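Local coordinates for protein tyrosyl-tRNA synthetase (PDB 2CYA) that probably catalyses the attachment of tyrosine to tRNA(Tyr), activating the amino acid with ATP before transferring it to the acceptor end of the tRNA, at residues G46-I50 against V248-D252; V6-F10 against L26-A31; R141-A145 against M192-D196. One frame throughout, in Å; residues are numbered along the deposited sequence.

Overall arrangement
Only one of the three contacts reaches the catalytic site. Interaction 1 joins the HIGH-type loop to the segment following the KMSKS region, and its H49, an inferred ATP ligand, holds a sulfate ion. Interactions 2 and 3 lie on the other side of the chain's centre from it, about 34 and 31 Å away between centres. They are closer to each other, about 26 Å between centres and about 8 Å between nearest atoms, without touching. Interaction 2, a helix pair, closes before the others begin; interaction 3 falls in sequence between the segments of interaction 1. L193 in interaction 3 comes within about 7 Å, side chain to side chain, of Q169, predicted to bind tyrosine.

Interaction 1 of 3, residues G46-I50 against V248-D252; sequences GVAHI and VFVVD. With SO4 (sulfate ion), chain C.
This is a buried loop-to-loop contact at the inferred ATP site, made by a single backbone bridge between the loop after strand 37-42 and the loop before helix 254-262. H49 and I50, continuing into G51 and W52, form the HIGH-type signature of class I synthetases; V248-D252 follows the KMSKS region. The directions of the touching parts differ by 125°. H49 and F249 are paired at a CA-CA distance of 3.8 Å, flanked by V250 N to A48 O (3.0 Å) and I50 N to V248 O (2.8 Å), the pattern of a non-hydrogen-bonded antiparallel pair. F249-D252 then closes as a type I turn, with D252 N to F249 O 3.1 Å and F249 N to D252 OD2 2.8 Å. F249 (chi1 m) brings CD2 to 4.1 Å from V47 CB; V47 CG1 meets V251 CG2 at 4.0 Å, and I50 CD1 meets V248 CB at 3.8 Å. The p rotamer of H49 leads its ring away: ND1 caps G51 N, while NE2 donates to O4 of the sulfate (3.0 Å). W52 and K241 also bind this ion, consistent with a phosphate-binding position. V47 and V251 pack on helix 349-360, I50 and V250 on helix 323-346, and V248 on helix 254-262.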
ATOM      1  N   GLY A  46     -12.020 -14.625 -14.429  1.00 34.95           N
ATOM      2  CA  GLY A  46     -13.159 -15.194 -15.130  1.00 34.40           C
ATOM      3  C   GLY A  46     -12.819 -16.562 -15.698  1.00 33.65           C
ATOM      4  O   GLY A  46     -11.811 -17.157 -15.332  1.00 32.14           O
ATOM      5  N   VAL A  47     -13.650 -17.069 -16.598  1.00 33.69           N
ATOM      6  CA  VAL A  47     -13.381 -18.373 -17.184  1.00 31.97           C
ATOM      7  C   VAL A  47     -12.198 -18.257 -18.145  1.00 30.51           C
ATOM      8  O   VAL A  47     -12.132 -17.349 -18.973  1.00 27.80           O
ATOM      9  CB  VAL A  47     -14.608 -18.906 -17.960  1.00 34.13           C
ATOM     10  CG1 VAL A  47     -14.329 -20.327 -18.462  1.00 33.19           C
ATOM     11  CG2 VAL A  47     -15.847 -18.883 -17.061  1.00 31.99           C
ATOM     12  N   ALA A  48     -11.255 -19.181 -18.023  1.00 29.28           N
ATOM     13  CA  ALA A  48     -10.097 -19.164 -18.895  1.00 29.78           C
ATOM     14  C   ALA A  48     -10.486 -19.251 -20.378  1.00 29.32           C
ATOM     15  O   ALA A  48     -11.355 -20.033 -20.761  1.00 28.18           O
ATOM     16  CB  ALA A  48      -9.180 -20.308 -18.541  1.00 29.99           C
ATOM     17  N   HIS A  49      -9.856 -18.425 -21.204  1.00 27.71           N
ATOM     18  CA  HIS A  49     -10.109 -18.485 -22.633  1.00 29.03           C
ATOM     19  C   HIS A  49      -8.797 -18.958 -23.271  1.00 26.65           C
ATOM     20  O   HIS A  49      -7.776 -19.047 -22.596  1.00 22.98           O
ATOM     21  CB  HIS A  49     -10.580 -17.130 -23.172  1.00 30.66           C
ATOM     22  CG  HIS A  49      -9.644 -16.002 -22.897  1.00 34.07           C
ATOM     23  ND1 HIS A  49      -8.452 -15.842 -23.571  1.00 37.74           N
ATOM     24  CD2 HIS A  49      -9.744 -14.947 -22.053  1.00 37.53           C
ATOM     25  CE1 HIS A  49      -7.859 -14.735 -23.155  1.00 38.93           C
ATOM     26  NE2 HIS A  49      -8.622 -14.173 -22.235  1.00 37.81           N
ATOM     27  N   ILE A  50      -8.806 -19.254 -24.561  1.00 26.58           N
ATOM     28  CA  ILE A  50      -7.608 -19.815 -25.168  1.00 25.76           C
ATOM     29  C   ILE A  50      -6.358 -18.955 -25.137  1.00 27.90           C
ATOM     30  O   ILE A  50      -5.252 -19.473 -25.281  1.00 27.80           O
ATOM     31  CB  ILE A  50      -7.897 -20.265 -26.609  1.00 28.93           C
ATOM     32  CG1 ILE A  50      -8.350 -19.068 -27.475  1.00 26.75           C
ATOM     33  CG2 ILE A  50      -8.968 -21.359 -26.576  1.00 24.03           C
ATOM     34  CD1 ILE A  50      -8.522 -19.437 -28.948  1.00 27.28           C
ATOM     35  N   VAL A 248     -12.684 -17.219 -27.304  1.00 35.37           N
ATOM     36  CA  VAL A 248     -13.021 -18.624 -27.240  1.00 32.50           C
ATOM     37  C   VAL A 248     -12.670 -19.122 -25.843  1.00 32.01           C
ATOM     38  O   VAL A 248     -11.504 -19.107 -25.449  1.00 31.82           O
ATOM     39  CB  VAL A 248     -12.237 -19.424 -28.301  1.00 31.27           C
ATOM     40  CG1 VAL A 248     -12.609 -20.902 -28.232  1.00 29.14           C
ATOM     41  CG2 VAL A 248     -12.547 -18.857 -29.687  1.00 32.24           C
ATOM     42  N   PHE A 249     -13.674 -19.537 -25.078  1.00 29.73           N
ATOM     43  CA  PHE A 249     -13.406 -20.038 -23.726  1.00 30.08           C
ATOM     44  C   PHE A 249     -13.096 -21.533 -23.761  1.00 29.62           C
ATOM     45  O   PHE A 249     -13.515 -22.236 -24.688  1.00 26.80           O
ATOM     46  CB  PHE A 249     -14.599 -19.776 -22.805  1.00 30.94           C
ATOM     47  CG  PHE A 249     -14.951 -18.329 -22.686  1.00 33.89           C
ATOM     48  CD1 PHE A 249     -15.947 -17.777 -23.476  1.00 34.76           C
ATOM     49  CD2 PHE A 249     -14.245 -17.500 -21.816  1.00 35.82           C
ATOM     50  CE1 PHE A 249     -16.237 -16.408 -23.408  1.00 36.57           C
ATOM     51  CE2 PHE A 249     -14.526 -16.130 -21.741  1.00 36.17           C
ATOM     52  CZ  PHE A 249     -15.522 -15.585 -22.538  1.00 35.78           C
ATOM     53  N   VAL A 250     -12.373 -22.014 -22.751  1.00 27.65           N
ATOM     54  CA  VAL A 250     -11.999 -23.416 -22.714  1.00 29.65           C
ATOM     55  C   VAL A 250     -13.197 -24.314 -22.518  1.00 30.64           C
ATOM     56  O   VAL A 250     -13.054 -25.526 -22.563  1.00 31.80           O
ATOM     57  CB  VAL A 250     -10.945 -23.733 -21.607  1.00 29.28           C
ATOM     58  CG1 VAL A 250      -9.643 -23.011 -21.909  1.00 30.84           C
ATOM     59  CG2 VAL A 250     -11.477 -23.352 -20.244  1.00 28.67           C
ATOM     60  N   VAL A 251     -14.374 -23.729 -22.299  1.00 30.55           N
ATOM     61  CA  VAL A 251     -15.572 -24.540 -22.126  1.00 32.04           C
ATOM     62  C   VAL A 251     -16.632 -24.270 -23.186  1.00 32.65           C
ATOM     63  O   VAL A 251     -17.777 -24.692 -23.031  1.00 34.09           O
ATOM     64  CB  VAL A 251     -16.237 -24.368 -20.723  1.00 34.03           C
ATOM     65  CG1 VAL A 251     -15.302 -24.881 -19.620  1.00 32.56           C
ATOM     66  CG2 VAL A 251     -16.628 -22.915 -20.497  1.00 33.19           C
ATOM     67  N   ASP A 252     -16.269 -23.563 -24.252  1.00 32.07           N
ATOM     68  CA  ASP A 252     -17.217 -23.313 -25.336  1.00 31.15           C
ATOM     69  C   ASP A 252     -17.457 -24.643 -26.058  1.00 30.91           C
ATOM     70  O   ASP A 252     -16.560 -25.492 -26.128  1.00 30.76           O
ATOM     71  CB  ASP A 252     -16.658 -22.326 -26.374  1.00 31.81           C
ATOM     72  CG  ASP A 252     -16.789 -20.889 -25.952  1.00 30.79           C
ATOM     73  OD1 ASP A 252     -17.623 -20.613 -25.078  1.00 33.28           O
ATOM     74  OD2 ASP A 252     -16.063 -20.031 -26.508  1.00 30.34           O
TER
HETATM   75  S   SO4 C1002      -7.896 -11.302 -19.567  1.00108.85           S
HETATM   76  O1  SO4 C1002      -7.040 -11.157 -20.826  1.00108.11           O
HETATM   77  O2  SO4 C1002      -6.947 -11.285 -18.370  1.00108.18           O
HETATM   78  O3  SO4 C1002      -8.704 -10.139 -19.471  1.00108.69           O
HETATM   79  O4  SO4 C1002      -8.401 -12.628 -19.619  1.00107.97           O

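Interaction 2 of 3, residues V6-F10 against L26-A31; sequences VEERF and LKGLLA
Helices 5-14 and 23-32 pack through V6-F10 and L26-A31, their local axes 9.7 Å apart at closest approach and crossing at 124°. V6 lies nearest L30, with CA atoms 5.7 Å apart. L30 (chi1 m, chi2 t) points toward the other helix: its CB is 3.8 Å from V6 CG1, and its CD1 3.8 Å from F10 CB. V6, chi1 t, also sets CG2 3.9 Å from A31 CB. In the fold this is the N-terminal helix-strand-helix unit, whose strand 19-21 runs along the edge of the mixed sheet. F10 uses chi1 t and chi2 85° to swing its ring in, so that CD1 lies 3.8 Å from L26 CD2. K27, t from chi2 to chi4, lays CE over the ring face (CH-pi, 3.6 Å to the F10 centroid) and puts NZ in a cation-pi contact 4.6 Å from that centroid. The R9 guanidinium is face-on to L30, CZ to CD2 3.6 Å, while R9 NE donates to A65 O.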
ATOM      1  N   VAL A   6      23.404 -24.339 -22.451  1.00 63.27           N
ATOM      2  CA  VAL A   6      22.683 -23.097 -22.270  1.00 58.74           C
ATOM      3  C   VAL A   6      21.835 -22.827 -23.517  1.00 56.99           C
ATOM      4  O   VAL A   6      20.720 -22.301 -23.425  1.00 53.54           O
ATOM      5  CB  VAL A   6      23.684 -21.936 -22.066  1.00 57.51           C
ATOM      6  CG1 VAL A   6      22.987 -20.598 -22.225  1.00 55.52           C
ATOM      7  CG2 VAL A   6      24.332 -22.055 -20.690  1.00 57.35           C
ATOM      8  N   GLU A   7      22.366 -23.207 -24.679  1.00 54.01           N
ATOM      9  CA  GLU A   7      21.669 -22.977 -25.933  1.00 52.62           C
ATOM     10  C   GLU A   7      20.308 -23.667 -26.056  1.00 50.18           C
ATOM     11  O   GLU A   7      19.355 -23.055 -26.508  1.00 48.19           O
ATOM     12  CB  GLU A   7      22.558 -23.366 -27.106  1.00 55.25           C
ATOM     13  CG  GLU A   7      22.235 -22.580 -28.361  1.00 59.33           C
ATOM     14  CD  GLU A   7      22.061 -21.089 -28.074  1.00 62.16           C
ATOM     15  OE1 GLU A   7      22.907 -20.509 -27.354  1.00 63.75           O
ATOM     16  OE2 GLU A   7      21.078 -20.494 -28.573  1.00 63.96           O
ATOM     17  N   GLU A   8      20.206 -24.926 -25.650  1.00 49.34           N
ATOM     18  CA  GLU A   8      18.927 -25.617 -25.743  1.00 49.07           C
ATOM     19  C   GLU A   8      17.929 -25.071 -24.733  1.00 46.96           C
ATOM     20  O   GLU A   8      16.766 -24.851 -25.071  1.00 45.86           O
ATOM     21  CB  GLU A   8      19.088 -27.127 -25.536  1.00 50.86           C
ATOM     22  CG  GLU A   8      19.816 -27.831 -26.672  1.00 56.50           C
ATOM     23  CD  GLU A   8      19.712 -29.344 -26.589  1.00 58.53           C
ATOM     24  OE1 GLU A   8      18.603 -29.878 -26.812  1.00 61.00           O
ATOM     25  OE2 GLU A   8      20.736 -29.997 -26.293  1.00 60.01           O
ATOM     26  N   ARG A   9      18.376 -24.868 -23.495  1.00 44.98           N
ATOM     27  CA  ARG A   9      17.500 -24.329 -22.457  1.00 43.55           C
ATOM     28  C   ARG A   9      17.007 -22.977 -22.912  1.00 42.11           C
ATOM     29  O   ARG A   9      15.817 -22.677 -22.813  1.00 42.91           O
ATOM     30  CB  ARG A   9      18.239 -24.171 -21.131  1.00 43.24           C
ATOM     31  CG  ARG A   9      18.662 -25.467 -20.510  1.00 45.23           C
ATOM     32  CD  ARG A   9      19.480 -25.213 -19.275  1.00 46.08           C
ATOM     33  NE  ARG A   9      18.652 -24.818 -18.140  1.00 47.56           N
ATOM     34  CZ  ARG A   9      19.148 -24.417 -16.974  1.00 47.37           C
ATOM     35  NH1 ARG A   9      20.464 -24.350 -16.803  1.00 47.68           N
ATOM     36  NH2 ARG A   9      18.334 -24.113 -15.971  1.00 48.24           N
ATOM     37  N   PHE A  10      17.921 -22.170 -23.438  1.00 39.04           N
ATOM     38  CA  PHE A  10      17.553 -20.852 -23.898  1.00 38.39           C
ATOM     39  C   PHE A  10      16.498 -20.884 -25.002  1.00 38.95           C
ATOM     40  O   PHE A  10      15.468 -20.210 -24.885  1.00 37.22           O
ATOM     41  CB  PHE A  10      18.768 -20.077 -24.395  1.00 36.37           C
ATOM     42  CG  PHE A  10      18.431 -18.702 -24.919  1.00 34.60           C
ATOM     43  CD1 PHE A  10      18.323 -17.621 -24.059  1.00 34.84           C
ATOM     44  CD2 PHE A  10      18.184 -18.503 -26.274  1.00 34.91           C
ATOM     45  CE1 PHE A  10      17.970 -16.355 -24.535  1.00 32.85           C
ATOM     46  CE2 PHE A  10      17.829 -17.250 -26.767  1.00 34.17           C
ATOM     47  CZ  PHE A  10      17.721 -16.169 -25.895  1.00 34.56           C
ATOM     48  N   LEU A  26      19.626 -13.602 -19.351  1.00 25.42           N
ATOM     49  CA  LEU A  26      19.107 -14.969 -19.204  1.00 27.93           C
ATOM     50  C   LEU A  26      20.212 -15.973 -19.483  1.00 28.72           C
ATOM     51  O   LEU A  26      20.362 -16.953 -18.757  1.00 31.03           O
ATOM     52  CB  LEU A  26      17.928 -15.236 -20.168  1.00 25.53           C
ATOM     53  CG  LEU A  26      17.372 -16.667 -20.145  1.00 26.15           C
ATOM     54  CD1 LEU A  26      16.955 -17.087 -18.730  1.00 27.31           C
ATOM     55  CD2 LEU A  26      16.178 -16.752 -21.079  1.00 24.44           C
ATOM     56  N   LYS A  27      20.995 -15.731 -20.528  1.00 29.54           N
ATOM     57  CA  LYS A  27      22.081 -16.656 -20.837  1.00 31.99           C
ATOM     58  C   LYS A  27      23.097 -16.692 -19.705  1.00 31.51           C
ATOM     59  O   LYS A  27      23.661 -17.746 -19.402  1.00 31.35           O
ATOM     60  CB  LYS A  27      22.750 -16.282 -22.167  1.00 33.82           C
ATOM     61  CG  LYS A  27      21.879 -16.617 -23.374  1.00 36.90           C
ATOM     62  CD  LYS A  27      22.438 -16.065 -24.673  1.00 40.92           C
ATOM     63  CE  LYS A  27      21.564 -16.454 -25.859  1.00 43.83           C
ATOM     64  NZ  LYS A  27      22.078 -15.917 -27.156  1.00 45.68           N
ATOM     65  N   GLY A  28      23.318 -15.547 -19.058  1.00 31.79           N
ATOM     66  CA  GLY A  28      24.257 -15.522 -17.947  1.00 28.72           C
ATOM     67  C   GLY A  28      23.696 -16.337 -16.795  1.00 30.31           C
ATOM     68  O   GLY A  28      24.432 -17.030 -16.089  1.00 30.30           O
ATOM     69  N   LEU A  29      22.382 -16.261 -16.594  1.00 30.40           N
ATOM     70  CA  LEU A  29      21.741 -17.027 -15.519  1.00 32.13           C
ATOM     71  C   LEU A  29      21.824 -18.517 -15.851  1.00 32.12           C
ATOM     72  O   LEU A  29      22.169 -19.359 -15.005  1.00 30.93           O
ATOM     73  CB  LEU A  29      20.260 -16.627 -15.364  1.00 30.35           C
ATOM     74  CG  LEU A  29      19.932 -15.349 -14.587  1.00 34.05           C
ATOM     75  CD1 LEU A  29      18.414 -15.058 -14.654  1.00 34.84           C
ATOM     76  CD2 LEU A  29      20.390 -15.529 -13.125  1.00 31.84           C
ATOM     77  N   LEU A  30      21.495 -18.850 -17.091  1.00 32.17           N
ATOM     78  CA  LEU A  30      21.559 -20.254 -17.490  1.00 34.04           C
ATOM     79  C   LEU A  30      22.975 -20.798 -17.347  1.00 33.73           C
ATOM     80  O   LEU A  30      23.171 -21.916 -16.879  1.00 35.82           O
ATOM     81  CB  LEU A  30      21.077 -20.421 -18.937  1.00 32.97           C
ATOM     82  CG  LEU A  30      19.601 -20.064 -19.149  1.00 31.12           C
ATOM     83  CD1 LEU A  30      19.284 -20.021 -20.628  1.00 30.62           C
ATOM     84  CD2 LEU A  30      18.733 -21.094 -18.418  1.00 28.27           C
ATOM     85  N   ALA A  31      23.959 -19.997 -17.726  1.00 34.68           N
ATOM     86  CA  ALA A  31      25.355 -20.437 -17.656  1.00 38.66           C
ATOM     87  C   ALA A  31      25.924 -20.638 -16.257  1.00 40.25           C
ATOM     88  O   ALA A  31      26.878 -21.404 -16.091  1.00 42.22           O
ATOM     89  CB  ALA A  31      26.255 -19.468 -18.436  1.00 34.51           C
TER

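Interaction 3 of 3, residues R141-A145 against M192-D196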
ATOM      1  N   ARG A 141       7.241   7.971 -11.702  1.00 53.12           N
ATOM      2  CA  ARG A 141       7.786   6.696 -12.158  1.00 53.01           C
ATOM      3  C   ARG A 141       6.700   5.624 -12.076  1.00 52.83           C
ATOM      4  O   ARG A 141       6.489   4.874 -13.025  1.00 52.77           O
ATOM      5  CB  ARG A 141       9.000   6.283 -11.316  1.00 50.94           C
ATOM      6  CG  ARG A 141       9.596   4.929 -11.721  1.00 48.21           C
ATOM      7  CD  ARG A 141      10.183   4.988 -13.126  1.00 44.65           C
ATOM      8  NE  ARG A 141      10.493   3.669 -13.688  1.00 41.72           N
ATOM      9  CZ  ARG A 141       9.593   2.858 -14.239  1.00 38.46           C
ATOM     10  NH1 ARG A 141       8.316   3.214 -14.298  1.00 36.14           N
ATOM     11  NH2 ARG A 141       9.977   1.708 -14.777  1.00 35.94           N
ATOM     12  N   VAL A 142       5.999   5.577 -10.946  1.00 53.60           N
ATOM     13  CA  VAL A 142       4.931   4.602 -10.743  1.00 53.99           C
ATOM     14  C   VAL A 142       3.749   4.872 -11.654  1.00 55.33           C
ATOM     15  O   VAL A 142       3.052   3.954 -12.070  1.00 55.77           O
ATOM     16  CB  VAL A 142       4.412   4.610  -9.280  1.00 52.82           C
ATOM     17  CG1 VAL A 142       3.186   3.710  -9.156  1.00 52.01           C
ATOM     18  CG2 VAL A 142       5.510   4.139  -8.333  1.00 51.55           C
ATOM     19  N   ARG A 143       3.517   6.135 -11.970  1.00 57.66           N
ATOM     20  CA  ARG A 143       2.390   6.469 -12.826  1.00 59.57           C
ATOM     21  C   ARG A 143       2.647   6.067 -14.274  1.00 59.32           C
ATOM     22  O   ARG A 143       1.714   5.718 -14.999  1.00 58.49           O
ATOM     23  CB  ARG A 143       2.073   7.962 -12.732  1.00 61.69           C
ATOM     24  CG  ARG A 143       0.643   8.304 -13.117  1.00 64.70           C
ATOM     25  CD  ARG A 143       0.266   9.701 -12.649  1.00 66.32           C
ATOM     26  NE  ARG A 143      -1.110  10.043 -12.993  1.00 69.01           N
ATOM     27  CZ  ARG A 143      -1.691  11.196 -12.678  1.00 70.76           C
ATOM     28  NH1 ARG A 143      -1.012  12.122 -12.007  1.00 71.31           N
ATOM     29  NH2 ARG A 143      -2.952  11.423 -13.025  1.00 70.59           N
ATOM     30  N   ARG A 144       3.902   6.102 -14.707  1.00 59.69           N
ATOM     31  CA  ARG A 144       4.168   5.712 -16.083  1.00 61.35           C
ATOM     32  C   ARG A 144       4.264   4.191 -16.188  1.00 61.12           C
ATOM     33  O   ARG A 144       4.710   3.653 -17.197  1.00 61.83           O
ATOM     34  CB  ARG A 144       5.430   6.408 -16.640  1.00 62.01           C
ATOM     35  CG  ARG A 144       6.789   5.863 -16.223  1.00 63.30           C
ATOM     36  CD  ARG A 144       7.901   6.689 -16.887  1.00 63.86           C
ATOM     37  NE  ARG A 144       9.252   6.262 -16.516  1.00 65.24           N
ATOM     38  CZ  ARG A 144       9.878   5.190 -17.008  1.00 65.62           C
ATOM     39  NH1 ARG A 144       9.286   4.411 -17.909  1.00 65.33           N
ATOM     40  NH2 ARG A 144      11.104   4.896 -16.593  1.00 65.61           N
ATOM     41  N   ALA A 145       3.822   3.508 -15.134  1.00 61.28           N
ATOM     42  CA  ALA A 145       3.818   2.047 -15.098  1.00 61.18           C
ATOM     43  C   ALA A 145       2.365   1.582 -15.107  1.00 61.18           C
ATOM     44  O   ALA A 145       2.078   0.395 -14.982  1.00 60.36           O
ATOM     45  CB  ALA A 145       4.526   1.538 -13.845  1.00 60.43           C
ATOM     46  N   MET A 192       9.316  -3.576 -15.956  1.00 24.14           N
ATOM     47  CA  MET A 192      10.381  -2.588 -16.117  1.00 28.38           C
ATOM     48  C   MET A 192      10.589  -1.841 -14.807  1.00 26.71           C
ATOM     49  O   MET A 192      11.707  -1.517 -14.442  1.00 27.19           O
ATOM     50  CB  MET A 192      10.053  -1.585 -17.240  1.00 31.12           C
ATOM     51  CG  MET A 192      10.015  -2.233 -18.634  1.00 40.37           C
ATOM     52  SD  MET A 192      11.514  -3.229 -18.955  1.00 48.96           S
ATOM     53  CE  MET A 192      12.623  -1.916 -19.518  1.00 48.24           C
ATOM     54  N   LEU A 193       9.501  -1.560 -14.101  1.00 27.03           N
ATOM     55  CA  LEU A 193       9.603  -0.877 -12.820  1.00 24.44           C
ATOM     56  C   LEU A 193      10.369  -1.779 -11.855  1.00 23.84           C
ATOM     57  O   LEU A 193      11.187  -1.306 -11.057  1.00 25.40           O
ATOM     58  CB  LEU A 193       8.201  -0.617 -12.258  1.00 26.12           C
ATOM     59  CG  LEU A 193       8.163  -0.027 -10.845  1.00 25.84           C
ATOM     60  CD1 LEU A 193       8.957   1.287 -10.817  1.00 25.92           C
ATOM     61  CD2 LEU A 193       6.720   0.184 -10.425  1.00 26.58           C
ATOM     62  N   ALA A 194      10.103  -3.085 -11.908  1.00 23.26           N
ATOM     63  CA  ALA A 194      10.801  -4.007 -10.993  1.00 22.95           C
ATOM     64  C   ALA A 194      12.298  -3.979 -11.289  1.00 24.32           C
ATOM     65  O   ALA A 194      13.130  -3.917 -10.378  1.00 23.54           O
ATOM     66  CB  ALA A 194      10.272  -5.433 -11.160  1.00 20.97           C
ATOM     67  N   ARG A 195      12.641  -4.023 -12.574  1.00 25.16           N
ATOM     68  CA  ARG A 195      14.047  -4.013 -12.990  1.00 27.16           C
ATOM     69  C   ARG A 195      14.723  -2.700 -12.628  1.00 27.82           C
ATOM     70  O   ARG A 195      15.892  -2.685 -12.252  1.00 27.06           O
ATOM     71  CB  ARG A 195      14.164  -4.239 -14.507  1.00 26.73           C
ATOM     72  CG  ARG A 195      13.841  -5.665 -14.952  1.00 27.17           C
ATOM     73  CD  ARG A 195      13.821  -5.769 -16.478  1.00 27.09           C
ATOM     74  NE  ARG A 195      15.080  -5.344 -17.096  1.00 25.50           N
ATOM     75  CZ  ARG A 195      16.193  -6.067 -17.118  1.00 26.27           C
ATOM     76  NH1 ARG A 195      16.238  -7.279 -16.553  1.00 23.36           N
ATOM     77  NH2 ARG A 195      17.273  -5.572 -17.704  1.00 24.85           N
ATOM     78  N   ASP A 196      13.989  -1.598 -12.744  1.00 29.22           N
ATOM     79  CA  ASP A 196      14.559  -0.283 -12.441  1.00 32.63           C
ATOM     80  C   ASP A 196      14.772  -0.059 -10.961  1.00 33.99           C
ATOM     81  O   ASP A 196      15.526   0.817 -10.570  1.00 37.09           O
ATOM     82  CB  ASP A 196      13.650   0.841 -12.933  1.00 35.53           C
ATOM     83  CG  ASP A 196      13.833   1.138 -14.396  1.00 38.47           C
ATOM     84  OD1 ASP A 196      14.815   0.632 -14.978  1.00 43.11           O
ATOM     85  OD2 ASP A 196      12.999   1.880 -14.953  1.00 39.79           O
TER
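A single carboxylate oxygen gathers the charges here, between the end of helix 139-143 and helix 188-198. D196 OD2 accepts a hydrogen bond from R141 NH2 at 3.0 Å (N-H...O angle 153°) and a weak one from R141 NE at 3.3 Å (139°), both part of the same salt bridge. R144 NH2 adds a long salt bridge to this oxygen at 3.9 Å, so the three residues form a network. R141 NH2 also passes 3.4 Å from L193 N, but both are donors and do not bond; the approach arises because R141 reaches across to helix 188-198, bringing NH2 within 3.3 Å of L193 CA. The guanidinium presents its edge to D196 OD2 and one face to L193 CD1. Beside the charges, L193 packs through CD1 to R141 CG (3.8 Å) and CD2 to A145 CB (4.3 Å). It also packs on V170 of helix 161-175, which carries Q169, predicted to bind tyrosine. The backbone donors are served locally: A145 N by V142 O (3.2 Å), R144 N weakly by R141 O (3.3 Å), and D196 N by M192 O (2.8 Å), while R141 N bonds S138 OG. The remaining arginines have partners elsewhere: R195 pairs with E25, and R143 with E155 of the second subunit. With no backbone hydrogen bond between the segments, the polar part of the contact rests on D196 being charged.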